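Local coordinates for protein monopolin complex subunit CSM1 (PDB 6MJC) that probably helps recruit the monopolin complex to the kinetochore, binding a peptide of the kinetochore protein Dsn1 through its globular domain, at residues R20-Y25 / I43-L48; D88-T93 / I106-S111. One frame throughout, in Å; residues are numbered along the deposited sequence.

Contact 1: residues R20-Y25 / I43-L48; sequences RVHRTY and IMDYKL
Y25 OH is held by two groups: K47 NZ donates a hydrogen bond to it at 2.7 Å, and a polar side chain of the bound Dsn1 peptide forms a second. The two segments belong to the antiparallel sheet of the Csm1 domain, but they are not adjacent. Strand 30-37 runs between them, so 20-25 and 43-48 point the same way, 16° apart, and meet through side chains; the nearest CA atoms, those of R20 and D45, are 9.4 Å apart. K47 bridges this gap because its chain is fully extended, CG lying opposite the backbone N (chi1 -175°). It arrives at the edge of the tyrosine ring, with NZ in the ring plane, while W32 of the intervening strand lies almost parallel to that ring. R23 makes a salt bridge to an acidic side chain of the peptide, so this end of the contact borders the binding surface. At the other end, R20 crosses I43 at about a right angle, NH2 lying 3.9 Å from I43 CD1; R20 NH2 also hydrogen-bonds to S36 OG and G38 O, which probably limits its movement. Midway, H22 and D45 approach without a hydrogen bond, NE2 to OD1 4.2 Å, and R74 pairs with D45 OD2. R20 O sits 3.5 Å above one face of the H22 ring, displaced toward its rim.

Contact 2: residues D88-T93 / I106-S111; sequences DYLFET and IKMSKS
L90 points at the helix and meets M108, and the end of the Y89 side chain reaches K107 beside it. The tyrosine contact is made by its hydroxyl: OH lies 3.4 Å from K107 CE and 3.7 Å from K107 CG. Two consecutive bends, chi2 60° and chi3 79°, fold the lysine chain round this oxygen, and the side chains cross at roughly a right angle. NZ of K107 stands 4.0 Å from Y89 OH, so no hydrogen bond links them; the approach is one of van der Waals contact along the methylenes. Toward the Dsn1 peptide, K107 NZ has an acidic side chain at long range, a weak interaction. The second pair is apolar and better buried: L90 CD1 touches M108 CE at 4.1 Å, with the sulfur scarcely farther off. M108, like K107, has a chain bent twice beyond CG.

Behind these contacts, the first segment is shaped by a short 3-10 turn, in which F91 N bonds to D88 O at 3.0 Å. Y67 OH hydrogen-bonds to L90 O, which probably helps place the leucine. On the helix, K107 O accepts both the regular bond from S111 N and one from S111 OG at 2.7 Å, the two donors reaching it from opposite faces of the carbonyl plane.

The loop, running from helix 76-85 to strand 94-96, thereby packs on helix 101-113, while F91 packs on L79 and L82 of helix 76-85 and M108 reaches Y67 of strand 63-69 and Q37 of strand 30-37.

How the contacts relate
Both contacts are partly buried and similar in size, 181 Å² for contact 1 and 186 Å² for contact 2, yet they join different elements. Contact 1 spans two strands of one sheet across a third and is largely polar; contact 2 sets a loop against the C-terminal helix with a tyrosine hydroxyl against lysine methylenes, a leucine-methionine pair, and no hydrogen bond between its segments. Their centres lie 14 Å apart, and strand 44-52 connects them. Segment 43-48 divides its side chains: I43, D45 and K47 serve contact 1, while M44 and Y46 meet M108 of contact 2, M44 CG to M108 SD at 4.0 Å. Each contact also has residues at the peptide, R23 and Y25 in one, E92 and T93 in the other.

Contact 1: residues R20-Y25 / I43-L48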
loop_
_atom_site.group_PDB
_atom_site.type_symbol
_atom_site.label_atom_id
_atom_site.label_comp_id
_atom_site.label_asym_id
_atom_site.label_seq_id
_atom_site.Cartn_x
_atom_site.Cartn_y
_atom_site.Cartn_z
ATOM N N ARG A 20 -2.519 2.941 -10.382
ATOM C CA ARG A 20 -2.575 1.882 -11.384
ATOM C C ARG A 20 -2.378 0.560 -10.666
ATOM O O ARG A 20 -1.299 0.298 -10.122
ATOM C CB ARG A 20 -1.512 2.087 -12.458
ATOM C CG ARG A 20 -1.565 3.452 -13.121
ATOM C CD ARG A 20 -0.373 3.686 -14.044
ATOM N NE ARG A 20 0.859 3.988 -13.317
ATOM C CZ ARG A 20 1.127 5.156 -12.735
ATOM N NH1 ARG A 20 0.251 6.149 -12.778
ATOM N NH2 ARG A 20 2.275 5.341 -12.108
ATOM N N VAL A 21 -3.399 -0.289 -10.665
ATOM C CA VAL A 21 -3.311 -1.562 -9.939
ATOM C C VAL A 21 -2.948 -2.673 -10.906
ATOM O O VAL A 21 -3.584 -2.825 -11.937
ATOM C CB VAL A 21 -4.620 -1.890 -9.212
ATOM C CG1 VAL A 21 -4.532 -3.272 -8.552
ATOM C CG2 VAL A 21 -4.863 -0.828 -8.166
ATOM N N HIS A 22 -1.962 -3.488 -10.554
ATOM C CA HIS A 22 -1.347 -4.391 -11.524
ATOM C C HIS A 22 -1.761 -5.840 -11.294
ATOM O O HIS A 22 -2.348 -6.479 -12.168
ATOM C CB HIS A 22 0.187 -4.234 -11.445
ATOM C CG HIS A 22 0.671 -2.849 -11.752
ATOM N ND1 HIS A 22 0.428 -2.207 -12.952
ATOM C CD2 HIS A 22 1.384 -1.979 -11.000
ATOM C CE1 HIS A 22 0.974 -1.003 -12.922
ATOM N NE2 HIS A 22 1.560 -0.841 -11.749
ATOM N N ARG A 23 -1.410 -6.377 -10.145
ATOM C CA ARG A 23 -1.669 -7.748 -9.753
ATOM C C ARG A 23 -2.550 -7.668 -8.521
ATOM O O ARG A 23 -2.340 -6.796 -7.666
ATOM C CB ARG A 23 -0.354 -8.461 -9.451
ATOM C CG ARG A 23 -0.466 -9.725 -8.620
ATOM C CD ARG A 23 -1.157 -10.877 -9.361
ATOM N NE ARG A 23 -1.239 -12.096 -8.547
ATOM C CZ ARG A 23 -1.957 -13.172 -8.861
ATOM N NH1 ARG A 23 -2.673 -13.187 -9.976
ATOM N NH2 ARG A 23 -1.967 -14.233 -8.057
ATOM N N THR A 24 -3.533 -8.561 -8.442
ATOM C CA THR A 24 -4.417 -8.676 -7.295
ATOM C C THR A 24 -4.531 -10.144 -6.887
ATOM O O THR A 24 -4.658 -11.014 -7.747
ATOM C CB THR A 24 -5.823 -8.129 -7.635
ATOM O OG1 THR A 24 -5.692 -6.809 -8.165
ATOM C CG2 THR A 24 -6.685 -8.109 -6.393
ATOM N N TYR A 25 -4.524 -10.416 -5.585
ATOM C CA TYR A 25 -4.834 -11.757 -5.100
ATOM C C TYR A 25 -5.594 -11.691 -3.788
ATOM O O TYR A 25 -5.458 -10.735 -3.021
ATOM C CB TYR A 25 -3.535 -12.607 -4.909
ATOM C CG TYR A 25 -2.558 -12.187 -3.812
ATOM C CD1 TYR A 25 -1.532 -11.270 -4.062
ATOM C CD2 TYR A 25 -2.678 -12.695 -2.531
ATOM C CE1 TYR A 25 -0.644 -10.880 -3.072
ATOM C CE2 TYR A 25 -1.795 -12.311 -1.517
ATOM C CZ TYR A 25 -0.796 -11.393 -1.794
ATOM O OH TYR A 25 0.119 -11.015 -0.816
ATOM N N ILE A 43 7.340 8.227 -9.330
ATOM C CA ILE A 43 6.501 7.043 -9.244
ATOM C C ILE A 43 6.953 6.205 -8.062
ATOM O O ILE A 43 8.150 5.924 -7.910
ATOM C CB ILE A 43 6.544 6.211 -10.536
ATOM C CG1 ILE A 43 5.847 6.954 -11.673
ATOM C CG2 ILE A 43 5.881 4.861 -10.295
ATOM C CD1 ILE A 43 5.919 6.242 -13.011
ATOM N N MET A 44 5.985 5.736 -7.287
ATOM C CA MET A 44 6.199 4.813 -6.193
ATOM C C MET A 44 5.360 3.565 -6.416
ATOM O O MET A 44 4.166 3.659 -6.739
ATOM C CB MET A 44 5.831 5.482 -4.878
ATOM C CG MET A 44 6.031 4.623 -3.676
ATOM S SD MET A 44 7.810 4.471 -3.330
ATOM C CE MET A 44 7.634 3.257 -2.070
ATOM N N ASP A 45 6.009 2.411 -6.311
ATOM C CA ASP A 45 5.319 1.141 -6.326
ATOM C C ASP A 45 5.162 0.643 -4.899
ATOM O O ASP A 45 6.080 0.738 -4.065
ATOM C CB ASP A 45 6.049 0.094 -7.185
ATOM C CG ASP A 45 5.867 0.310 -8.673
ATOM O OD1 ASP A 45 4.839 -0.111 -9.240
ATOM O OD2 ASP A 45 6.774 0.878 -9.290
ATOM N N TYR A 46 3.988 0.111 -4.614
ATOM C CA TYR A 46 3.718 -0.453 -3.295
ATOM C C TYR A 46 2.614 -1.486 -3.407
ATOM O O TYR A 46 1.848 -1.522 -4.375
ATOM C CB TYR A 46 3.345 0.638 -2.272
ATOM C CG TYR A 46 2.135 1.503 -2.608
ATOM C CD1 TYR A 46 0.870 1.139 -2.171
ATOM C CD2 TYR A 46 2.264 2.681 -3.311
ATOM C CE1 TYR A 46 -0.268 1.936 -2.466
ATOM C CE2 TYR A 46 1.134 3.483 -3.619
ATOM C CZ TYR A 46 -0.109 3.106 -3.181
ATOM O OH TYR A 46 -1.231 3.882 -3.438
ATOM N N LYS A 47 2.510 -2.297 -2.373
ATOM C CA LYS A 47 1.453 -3.291 -2.229
ATOM C C LYS A 47 0.595 -2.882 -1.045
ATOM O O LYS A 47 1.133 -2.452 -0.027
ATOM C CB LYS A 47 2.119 -4.653 -2.005
ATOM C CG LYS A 47 1.224 -5.850 -1.952
ATOM C CD LYS A 47 2.173 -7.054 -1.691
ATOM C CE LYS A 47 1.374 -8.291 -1.473
ATOM N NZ LYS A 47 2.285 -9.381 -1.123
ATOM N N LEU A 48 -0.733 -2.938 -1.200
ATOM C CA LEU A 48 -1.673 -2.750 -0.101
ATOM C C LEU A 48 -2.306 -4.090 0.236
ATOM O O LEU A 48 -2.712 -4.848 -0.656
ATOM C CB LEU A 48 -2.780 -1.756 -0.461
ATOM C CG LEU A 48 -2.371 -0.284 -0.528
ATOM C CD1 LEU A 48 -3.602 0.510 -0.710
ATOM C CD2 LEU A 48 -1.593 0.166 0.711
#

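Contact 2: residues D88-T93 / I106-S111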
loop_
_atom_site.group_PDB
_atom_site.type_symbol
_atom_site.label_atom_id
_atom_site.label_comp_id
_atom_site.label_asym_id
_atom_site.label_seq_id
_atom_site.Cartn_x
_atom_site.Cartn_y
_atom_site.Cartn_z
ATOM N N ASP A 88 10.239 9.370 5.870
ATOM C CA ASP A 88 10.946 8.103 6.145
ATOM C C ASP A 88 9.991 6.920 6.286
ATOM O O ASP A 88 10.311 5.781 5.897
ATOM C CB ASP A 88 11.756 8.203 7.449
ATOM C CG ASP A 88 12.964 9.117 7.349
ATOM O OD1 ASP A 88 13.265 9.572 6.231
ATOM O OD2 ASP A 88 13.615 9.373 8.394
ATOM N N TYR A 89 8.820 7.146 6.881
ATOM C CA TYR A 89 7.963 5.989 7.151
ATOM C C TYR A 89 7.395 5.350 5.904
ATOM O O TYR A 89 6.972 4.176 5.960
ATOM C CB TYR A 89 6.849 6.371 8.104
ATOM C CG TYR A 89 6.002 7.531 7.702
ATOM C CD1 TYR A 89 5.050 7.416 6.708
ATOM C CD2 TYR A 89 6.129 8.746 8.349
ATOM C CE1 TYR A 89 4.253 8.512 6.340
ATOM C CE2 TYR A 89 5.305 9.833 8.014
ATOM C CZ TYR A 89 4.395 9.711 7.009
ATOM O OH TYR A 89 3.637 10.807 6.682
ATOM N N LEU A 90 7.406 6.059 4.781
ATOM C CA LEU A 90 6.926 5.438 3.563
ATOM C C LEU A 90 7.959 4.525 2.903
ATOM O O LEU A 90 7.683 3.993 1.829
ATOM C CB LEU A 90 6.457 6.504 2.573
ATOM C CG LEU A 90 5.191 7.282 2.945
ATOM C CD1 LEU A 90 4.827 8.253 1.859
ATOM C CD2 LEU A 90 4.049 6.282 3.202
ATOM N N PHE A 91 9.114 4.325 3.506
ATOM C CA PHE A 91 10.100 3.336 3.073
ATOM C C PHE A 91 10.123 2.143 4.036
ATOM O O PHE A 91 11.061 1.330 4.021
ATOM C CB PHE A 91 11.467 4.037 2.926
ATOM C CG PHE A 91 11.426 5.131 1.883
ATOM C CD1 PHE A 91 11.479 4.822 0.522
ATOM C CD2 PHE A 91 11.198 6.469 2.252
ATOM C CE1 PHE A 91 11.337 5.817 -0.449
ATOM C CE2 PHE A 91 11.087 7.450 1.310
ATOM C CZ PHE A 91 11.133 7.146 -0.053
ATOM N N GLU A 92 9.103 2.010 4.876
ATOM C CA GLU A 92 8.958 0.800 5.672
ATOM C C GLU A 92 7.565 0.205 5.579
ATOM O O GLU A 92 6.592 0.856 5.167
ATOM C CB GLU A 92 9.259 1.052 7.153
ATOM C CG GLU A 92 8.768 2.345 7.659
ATOM C CD GLU A 92 9.282 2.623 9.053
ATOM O OE1 GLU A 92 9.464 1.652 9.820
ATOM O OE2 GLU A 92 9.512 3.804 9.376
ATOM N N THR A 93 7.452 -1.044 6.010
ATOM C CA THR A 93 6.128 -1.685 6.008
ATOM C C THR A 93 5.295 -1.143 7.152
ATOM O O THR A 93 5.769 -1.090 8.274
ATOM C CB THR A 93 6.255 -3.209 6.121
ATOM O OG1 THR A 93 6.971 -3.643 4.959
ATOM C CG2 THR A 93 4.878 -3.860 6.186
ATOM N N ILE A 106 -3.609 10.764 0.212
ATOM C CA ILE A 106 -3.297 12.180 0.049
ATOM C C ILE A 106 -1.822 12.450 0.312
ATOM O O ILE A 106 -1.180 13.195 -0.434
ATOM C CB ILE A 106 -4.166 13.025 0.980
ATOM C CG1 ILE A 106 -5.637 12.929 0.577
ATOM C CG2 ILE A 106 -3.711 14.500 0.936
ATOM C CD1 ILE A 106 -6.596 13.594 1.524
ATOM N N LYS A 107 -1.285 11.910 1.410
ATOM C CA LYS A 107 0.137 12.075 1.739
ATOM C C LYS A 107 1.020 11.552 0.618
ATOM O O LYS A 107 1.976 12.219 0.181
ATOM C CB LYS A 107 0.450 11.335 3.040
ATOM C CG LYS A 107 1.922 11.307 3.487
ATOM C CD LYS A 107 2.463 12.692 3.713
ATOM C CE LYS A 107 2.030 13.257 5.041
ATOM N NZ LYS A 107 2.805 14.501 5.333
ATOM N N MET A 108 0.707 10.358 0.118
ATOM C CA MET A 108 1.516 9.798 -0.966
ATOM C C MET A 108 1.423 10.671 -2.207
ATOM O O MET A 108 2.436 10.956 -2.856
ATOM C CB MET A 108 1.084 8.370 -1.294
ATOM C CG MET A 108 1.871 7.730 -2.431
ATOM S SD MET A 108 3.536 7.278 -2.007
ATOM C CE MET A 108 3.183 5.845 -0.994
ATOM N N SER A 109 0.215 11.123 -2.549
ATOM C CA SER A 109 0.038 11.867 -3.775
ATOM C C SER A 109 0.756 13.204 -3.689
ATOM O O SER A 109 1.435 13.615 -4.635
ATOM C CB SER A 109 -1.457 12.044 -4.047
ATOM O OG SER A 109 -1.634 12.594 -5.340
ATOM N N LYS A 110 0.676 13.866 -2.542
ATOM C CA LYS A 110 1.320 15.161 -2.410
ATOM C C LYS A 110 2.832 15.012 -2.367
ATOM O O LYS A 110 3.554 15.846 -2.921
ATOM C CB LYS A 110 0.838 15.865 -1.154
ATOM C CG LYS A 110 -0.588 16.430 -1.260
ATOM C CD LYS A 110 -0.969 17.226 -0.012
ATOM C CE LYS A 110 -2.374 17.832 -0.150
ATOM N NZ LYS A 110 -2.860 18.465 1.113
ATOM N N SER A 111 3.322 13.981 -1.682
ATOM C CA SER A 111 4.760 13.774 -1.575
ATOM C C SER A 111 5.364 13.541 -2.948
ATOM O O SER A 111 6.419 14.100 -3.270
ATOM C CB SER A 111 5.060 12.613 -0.635
ATOM O OG SER A 111 4.513 12.839 0.657
#